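Local coordinates for gentamicin resistance protein (Enterococcus gallinarum, PDB 3TDV), which probably confers gentamicin resistance as a magnesium-dependent aminoglycoside 2'-phosphotransferase that prefers GTP over ATP as phosphoryl donor, at residues K113-L118 / Q210-G215. Sequence-based numbering, arbitrary orientation.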
# COMPACT_ATOMS: atom_id res chain seq x y z
N LYS A 113 10.35 17.94 -0.72
CA LYS A 113 10.27 16.85 0.24
C LYS A 113 9.50 17.25 1.50
O LYS A 113 8.58 16.54 1.93
CB LYS A 113 11.67 16.35 0.60
CG LYS A 113 11.85 14.85 0.41
CD LYS A 113 13.17 14.38 1.01
CE LYS A 113 14.23 14.16 -0.07
NZ LYS A 113 15.53 13.70 0.52
N ASP A 114 9.86 18.38 2.09
CA ASP A 114 9.17 18.85 3.30
C ASP A 114 7.70 19.16 3.04
O ASP A 114 6.83 18.89 3.88
CB ASP A 114 9.86 20.07 3.92
CG ASP A 114 8.91 20.87 4.81
OD1 ASP A 114 8.70 20.48 5.99
OD2 ASP A 114 8.33 21.86 4.31
N ARG A 115 7.41 19.75 1.89
CA ARG A 115 6.04 20.01 1.50
C ARG A 115 5.30 18.66 1.35
O ARG A 115 4.15 18.51 1.78
CB ARG A 115 5.99 20.80 0.19
CG ARG A 115 5.08 22.01 0.23
CD ARG A 115 4.22 22.01 1.49
NE ARG A 115 2.81 21.71 1.22
CZ ARG A 115 1.79 22.40 1.72
NH1 ARG A 115 2.03 23.44 2.52
NH2 ARG A 115 0.54 22.07 1.43
N LEU A 116 5.96 17.67 0.76
CA LEU A 116 5.36 16.34 0.59
C LEU A 116 4.94 15.73 1.93
O LEU A 116 3.83 15.23 2.07
CB LEU A 116 6.34 15.41 -0.14
CG LEU A 116 5.88 14.07 -0.71
CD1 LEU A 116 4.52 14.17 -1.39
CD2 LEU A 116 6.92 13.56 -1.69
N ALA A 117 5.85 15.78 2.91
CA ALA A 117 5.60 15.16 4.20
C ALA A 117 4.31 15.69 4.81
O ALA A 117 3.54 14.94 5.45
CB ALA A 117 6.78 15.42 5.16
N LEU A 118 4.08 16.97 4.60
CA LEU A 118 2.98 17.66 5.28
C LEU A 118 1.66 17.30 4.60
O LEU A 118 0.64 17.11 5.27
CB LEU A 118 3.21 19.18 5.29
CG LEU A 118 1.99 19.99 5.74
CD1 LEU A 118 1.66 19.67 7.20
CD2 LEU A 118 2.20 21.48 5.55
N GLN A 210 3.69 24.63 -3.59
CA GLN A 210 2.81 24.41 -2.43
C GLN A 210 2.27 22.97 -2.32
O GLN A 210 2.06 22.46 -1.22
CB GLN A 210 1.64 25.41 -2.44
CG GLN A 210 1.58 26.34 -1.22
CD GLN A 210 2.24 27.70 -1.45
OE1 GLN A 210 3.40 27.91 -1.08
NE2 GLN A 210 1.50 28.63 -2.06
N THR A 211 2.05 22.31 -3.45
CA THR A 211 1.42 20.99 -3.44
C THR A 211 2.06 20.01 -4.42
O THR A 211 1.44 19.64 -5.42
CB THR A 211 -0.09 21.11 -3.73
OG1 THR A 211 -0.33 22.18 -4.65
CG2 THR A 211 -0.85 21.40 -2.43
N PRO A 212 3.30 19.58 -4.12
CA PRO A 212 3.99 18.66 -5.02
C PRO A 212 3.41 17.23 -5.00
O PRO A 212 3.76 16.44 -5.87
CB PRO A 212 5.43 18.67 -4.49
CG PRO A 212 5.28 18.97 -3.06
CD PRO A 212 4.13 19.95 -2.97
N LEU A 213 2.53 16.93 -4.04
CA LEU A 213 1.75 15.68 -4.10
C LEU A 213 0.40 15.89 -4.82
O LEU A 213 -0.52 16.54 -4.29
CB LEU A 213 1.51 15.07 -2.70
CG LEU A 213 0.82 13.69 -2.73
CD1 LEU A 213 1.78 12.61 -3.24
CD2 LEU A 213 0.22 13.31 -1.38
N THR A 214 0.29 15.32 -6.01
CA THR A 214 -0.90 15.47 -6.85
C THR A 214 -1.99 14.44 -6.49
O THR A 214 -3.20 14.77 -6.44
CB THR A 214 -0.53 15.28 -8.33
OG1 THR A 214 0.73 15.90 -8.61
CG2 THR A 214 -1.62 15.88 -9.22
N GLY A 215 -1.58 13.20 -6.25
CA GLY A 215 -2.54 12.22 -5.80
C GLY A 215 -1.97 10.92 -5.28
O GLY A 215 -0.74 10.72 -5.16
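Arg-115 reaches from helix 110-129 to the carbonyl of Gln-210. Its chain bends at chi2 (-11°) and again at chi3 (-108°), which lays one face of the guanidinium over Gln-210 O. NE lies 2.7 Å from Gln-210 O, yet the oxygen sits above the plane rather than ahead of an N-H, and the angle is too poor for a hydrogen bond. With a nearly eclipsed chi2 and so close an approach, the placement of the group is strained and its exact position doubtful; at most this is a loose electrostatic contact. The opposite face is covered by Leu-118 CD2, 3.6 Å from the plane and displaced from the centre of the group, so the guanidinium lies between the carbonyl oxygen and the methyl.

Nearer the backbone of the same residue, CB packs on the proline ring, 3.8 Å from both CG and CD of Pro-212, and CG of Pro-212 also faces the backbone N of Leu-116. One residue on, Leu-116 and Leu-213 cross at about a right angle. The touching branch is CD1 of Leu-116, pressed to 3.4 Å from CB of Leu-213, a tight pair, and lying 3.7 Å from CD1 of Leu-213.

Further along the helix, Gln-119 ties the start of strand 213-216 to it, its OE1 accepting a hydrogen bond from Leu-213 N, while Thr-211 OG1 is bonded to Ser-208 OG. Leu-116 also rests on Leu-100, Phe-108 and Met-105, and Leu-213 on Val-72.

This packing joins helix 110-129 to the turn that leads into strand 213-216, where Thr-214 and Gly-215 together sit opposite the single residue Leu-203 of strand 202-204, a classic beta bulge. Leu-213 is about 8 Å, side chain to side chain, from the GDP-binding Val-95, near but not in contact with the nucleotide pocket of this kinase-like phosphotransferase fold.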